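PDB 1MKM: IclR transcriptional regulator from Thermotoga maritima, which probably binds DNA through a winged helix-turn-helix domain and acts as a transcriptional regulator of the IclR family, with a separate zinc-containing C-terminal domain. Local coordinates for residues 14-17 / 18-22; 144-147 / 148-152. All coordinates share one frame; numbering follows the deposited sequence.

Interaction 1 (14-17 / 18-22)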
loop_
_atom_site.group_PDB
_atom_site.type_symbol
_atom_site.label_atom_id
_atom_site.label_comp_id
_atom_site.label_asym_id
_atom_site.label_seq_id
_atom_site.Cartn_x
_atom_site.Cartn_y
_atom_site.Cartn_z
ATOM N N LEU B 14 7.296 -26.211 -8.846
ATOM C CA LEU B 14 7.020 -25.532 -7.590
ATOM C C LEU B 14 8.170 -24.602 -7.215
ATOM O O LEU B 14 7.942 -23.432 -6.913
ATOM C CB LEU B 14 6.778 -26.553 -6.474
ATOM C CG LEU B 14 6.585 -26.039 -5.035
ATOM C CD1 LEU B 14 5.335 -25.184 -4.934
ATOM C CD2 LEU B 14 6.480 -27.232 -4.073
ATOM N N ASP B 15 9.403 -25.108 -7.242
ATOM C CA ASP B 15 10.552 -24.280 -6.896
ATOM C C ASP B 15 10.542 -23.011 -7.719
ATOM O O ASP B 15 10.941 -21.946 -7.238
ATOM C CB ASP B 15 11.869 -25.025 -7.126
ATOM C CG ASP B 15 13.091 -24.153 -6.842
ATOM O OD1 ASP B 15 13.528 -23.404 -7.743
ATOM O OD2 ASP B 15 13.615 -24.201 -5.710
ATOM N N PHE B 16 10.064 -23.130 -8.955
ATOM C CA PHE B 16 9.995 -22.003 -9.876
ATOM C C PHE B 16 8.938 -20.958 -9.516
ATOM O O PHE B 16 9.185 -19.763 -9.631
ATOM C CB PHE B 16 9.736 -22.506 -11.302
ATOM C CG PHE B 16 9.359 -21.415 -12.271
ATOM C CD1 PHE B 16 10.284 -20.438 -12.637
ATOM C CD2 PHE B 16 8.070 -21.353 -12.796
ATOM C CE1 PHE B 16 9.937 -19.409 -13.510
ATOM C CE2 PHE B 16 7.699 -20.334 -13.669
ATOM C CZ PHE B 16 8.641 -19.353 -14.029
ATOM N N ILE B 17 7.759 -21.398 -9.102
ATOM C CA ILE B 17 6.706 -20.451 -8.765
ATOM C C ILE B 17 7.081 -19.678 -7.508
ATOM O O ILE B 17 6.736 -18.500 -7.369
ATOM C CB ILE B 17 5.350 -21.180 -8.581
ATOM C CG1 ILE B 17 5.007 -21.942 -9.871
ATOM C CG2 ILE B 17 4.249 -20.181 -8.236
ATOM C CD1 ILE B 17 3.747 -22.748 -9.786
ATOM N N VAL B 18 7.802 -20.335 -6.601
ATOM C CA VAL B 18 8.241 -19.693 -5.360
ATOM C C VAL B 18 9.249 -18.579 -5.618
ATOM O O VAL B 18 9.160 -17.510 -5.010
ATOM C CB VAL B 18 8.912 -20.690 -4.381
ATOM C CG1 VAL B 18 9.920 -19.956 -3.506
ATOM C CG2 VAL B 18 7.875 -21.333 -3.479
ATOM N N LYS B 19 10.208 -18.831 -6.510
ATOM C CA LYS B 19 11.238 -17.837 -6.796
ATOM C C LYS B 19 10.854 -16.899 -7.927
ATOM O O LYS B 19 11.616 -16.001 -8.273
ATOM C CB LYS B 19 12.577 -18.516 -7.122
ATOM C CG LYS B 19 13.113 -19.483 -6.039
ATOM C CD LYS B 19 13.257 -18.828 -4.650
ATOM C CE LYS B 19 13.729 -19.844 -3.568
ATOM N NZ LYS B 19 13.891 -19.287 -2.177
ATOM N N ASN B 20 9.667 -17.092 -8.491
ATOM C CA ASN B 20 9.217 -16.252 -9.588
ATOM C C ASN B 20 8.551 -14.949 -9.135
ATOM O O ASN B 20 7.552 -14.959 -8.407
ATOM C CB ASN B 20 8.247 -17.027 -10.477
ATOM C CG ASN B 20 7.859 -16.254 -11.718
ATOM O OD1 ASN B 20 8.716 -15.869 -12.515
ATOM N ND2 ASN B 20 6.560 -16.023 -11.892
ATOM N N PRO B 21 9.120 -13.804 -9.536
ATOM C CA PRO B 21 8.534 -12.517 -9.155
ATOM C C PRO B 21 7.198 -12.384 -9.884
ATOM O O PRO B 21 7.146 -12.480 -11.109
ATOM C CB PRO B 21 9.563 -11.513 -9.661
ATOM C CG PRO B 21 10.855 -12.271 -9.550
ATOM C CD PRO B 21 10.466 -13.620 -10.103
ATOM N N GLY B 22 6.116 -12.171 -9.146
ATOM C CA GLY B 22 4.821 -12.058 -9.794
ATOM C C GLY B 22 4.075 -13.387 -9.830
ATOM O O GLY B 22 4.123 -14.149 -8.862
#

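Interaction 2 (144-147 / 148-152)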
loop_
_atom_site.group_PDB
_atom_site.type_symbol
_atom_site.label_atom_id
_atom_site.label_comp_id
_atom_site.label_asym_id
_atom_site.label_seq_id
_atom_site.Cartn_x
_atom_site.Cartn_y
_atom_site.Cartn_z
ATOM N N ALA B 144 34.919 -22.145 17.944
ATOM C CA ALA B 144 35.868 -21.824 18.999
ATOM C C ALA B 144 35.507 -22.537 20.286
ATOM O O ALA B 144 36.015 -22.196 21.352
ATOM C CB ALA B 144 35.900 -20.318 19.236
ATOM N N PHE B 145 34.619 -23.519 20.190
ATOM C CA PHE B 145 34.203 -24.273 21.364
ATOM C C PHE B 145 33.832 -25.711 21.045
ATOM O O PHE B 145 33.428 -26.464 21.934
ATOM C CB PHE B 145 33.035 -23.577 22.074
ATOM C CG PHE B 145 33.436 -22.339 22.827
ATOM C CD1 PHE B 145 33.590 -21.123 22.168
ATOM C CD2 PHE B 145 33.703 -22.402 24.194
ATOM C CE1 PHE B 145 34.005 -19.989 22.855
ATOM C CE2 PHE B 145 34.117 -21.273 24.892
ATOM C CZ PHE B 145 34.270 -20.063 24.219
ATOM N N VAL B 146 33.957 -26.093 19.777
ATOM C CA VAL B 146 33.660 -27.463 19.383
ATOM C C VAL B 146 34.817 -28.285 19.924
ATOM O O VAL B 146 35.976 -27.901 19.758
ATOM C CB VAL B 146 33.606 -27.630 17.837
ATOM C CG1 VAL B 146 32.469 -26.805 17.264
ATOM C CG2 VAL B 146 34.933 -27.213 17.207
ATOM N N PRO B 147 34.530 -29.408 20.602
ATOM C CA PRO B 147 35.645 -30.203 21.118
ATOM C C PRO B 147 36.774 -30.313 20.089
ATOM O O PRO B 147 36.544 -30.669 18.927
ATOM C CB PRO B 147 34.983 -31.535 21.437
ATOM C CG PRO B 147 33.652 -31.087 21.972
ATOM C CD PRO B 147 33.239 -30.024 20.960
ATOM N N GLU B 148 37.980 -29.962 20.532
ATOM C CA GLU B 148 39.197 -29.984 19.722
ATOM C C GLU B 148 39.223 -31.087 18.670
ATOM O O GLU B 148 39.597 -30.850 17.521
ATOM C CB GLU B 148 40.411 -30.116 20.646
ATOM C CG GLU B 148 40.176 -31.047 21.832
ATOM C CD GLU B 148 39.841 -32.468 21.409
ATOM O OE1 GLU B 148 40.733 -33.148 20.861
ATOM O OE2 GLU B 148 38.685 -32.905 21.610
ATOM N N LYS B 149 38.828 -32.289 19.081
ATOM C CA LYS B 149 38.778 -33.464 18.214
ATOM C C LYS B 149 37.935 -33.179 16.976
ATOM O O LYS B 149 38.420 -33.260 15.841
ATOM C CB LYS B 149 38.169 -34.638 18.982
ATOM C CG LYS B 149 37.893 -35.868 18.139
ATOM C CD LYS B 149 37.112 -36.897 18.936
ATOM C CE LYS B 149 36.728 -38.089 18.076
ATOM N NZ LYS B 149 35.801 -39.004 18.793
ATOM N N GLU B 150 36.667 -32.852 17.213
ATOM C CA GLU B 150 35.730 -32.540 16.145
ATOM C C GLU B 150 36.330 -31.413 15.320
ATOM O O GLU B 150 36.317 -31.447 14.087
ATOM C CB GLU B 150 34.400 -32.084 16.738
ATOM C CG GLU B 150 33.275 -32.002 15.725
ATOM C CD GLU B 150 32.180 -31.040 16.148
ATOM O OE1 GLU B 150 31.741 -31.101 17.318
ATOM O OE2 GLU B 150 31.754 -30.224 15.306
ATOM N N LEU B 151 36.857 -30.416 16.026
ATOM C CA LEU B 151 37.482 -29.248 15.406
ATOM C C LEU B 151 38.513 -29.685 14.375
ATOM O O LEU B 151 38.361 -29.451 13.172
ATOM C CB LEU B 151 38.166 -28.390 16.480
ATOM C CG LEU B 151 38.966 -27.171 16.009
ATOM C CD1 LEU B 151 38.041 -26.191 15.297
ATOM C CD2 LEU B 151 39.634 -26.503 17.202
ATOM N N LYS B 152 39.559 -30.330 14.881
ATOM C CA LYS B 152 40.656 -30.831 14.069
ATOM C C LYS B 152 40.171 -31.411 12.744
ATOM O O LYS B 152 40.794 -31.200 11.695
ATOM C CB LYS B 152 41.436 -31.882 14.870
ATOM C CG LYS B 152 42.030 -31.321 16.165
ATOM C CD LYS B 152 42.711 -32.384 17.017
ATOM C CE LYS B 152 43.289 -31.771 18.290
ATOM N NZ LYS B 152 43.913 -32.796 19.168
#

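Interaction 1 (14-17 / 18-22)
Phe16 and Asn20 lie side by side at the end of a helix, their side chains pointing the same way, with the ring and the amide plane 32° apart. The Asn20 CB sits 4.2 Å above one face of the Phe16 ring, displaced toward its rim, while the amide oxygen reaches the far corner of the ring, OD1 lying 3.8 Å from Phe16 CZ. Both first torsions place the next carbon opposite the backbone N (168° for Phe16, -174° for Asn20), which lets the two groups run alongside one another. The amide is held from beyond the pair: OD1 accepts a hydrogen bond from Lys93 of the third subunit, and ND2 gives a weak one to Asp23 O. With an alanine in place of Phe16, the ring under Asn20 CB and beside OD1 is gone, which would probably leave a gap along that flank of the asparagine. On another flank, Lys19 lays its CG 3.5 Å from Asp15 O, then bends at chi2 to carry its amine into a cation-pi contact with Phe73 of the second subunit. Along the backbone, Val18 N bonds to Leu14 O at 3.1 Å and Lys19 N to Asp15 O at 3.3 Å, whereas Asn20 N makes a weak bond to Ile17 O at 3.4 Å. This is the C-terminal part of the first helix of the IclR helix-turn-helix domain, where the chain leaves the helix for a loop.

Interaction 2 (144-147 / 148-152)
Val146 packs against Leu151 where a loop of the GAF-like C-terminal domain runs into the N-terminal turn of helix 148-157, with Pro147 leading into it. The apolar part is compact. Val146 CG2 comes within 3.5 Å of Leu151 CB, the two side chains crossing at about a right angle, and Leu151 CD1 follows at 3.8 Å from the same methyl. With chi1 at -64°, Val146 sets CG2 between its own backbone N and carbonyl carbon, and this is the methyl that meets Leu151. Pro211 also packs on Val146, while Leu178 and Arg182 of helix 171-184 touch Leu151; the pair thus joins the loop and the first turn to helix 171-184 and the start of strand 211-220.

The contacts of Glu150 are of mixed character. Its side chain crosses that of Val146 at about a right angle, bringing OE1 to 4.0 Å from Val146 CB, with OE2 beside Val146 CG1. With carbon as partner these are van der Waals contacts; the polar bonds of the carboxylate go to Tyr210 OH, bound to OE1, and weakly to Lys104, which forms a long ion pair with OE2. The carboxylate so held rests beside Val146 and near Pro147 CD.

Among charged groups within the helix, Glu148 OE1 and Lys152 NZ stand 3.6 Å apart as a long salt bridge, a doubtful one because the lysine side chain is poorly placed in the model. In the backbone, Pro147 O accepts the N-H of Leu151 at 2.9 Å.

How the interactions relate
From the N terminus, the chain first forms helix 6-19, and interaction 1 joins its last turn to the loop that follows within the helix-turn-helix domain. It then runs through the rest of that domain and helix 66-75, then on into the C-terminal part of the chain, where interaction 2 ties the loop after helix 137-143 to the start of helix 148-157. Each contact closes a single short turn; they come in series, neither nesting nor crossing. The centres of interaction 1 and interaction 2 are about 40 Å apart, on opposite sides of the chain's centre. One marks a helix ending, the other a helix beginning. Residues 14-22 also meet two other subunits, whereas 144-152 pack within their own chain.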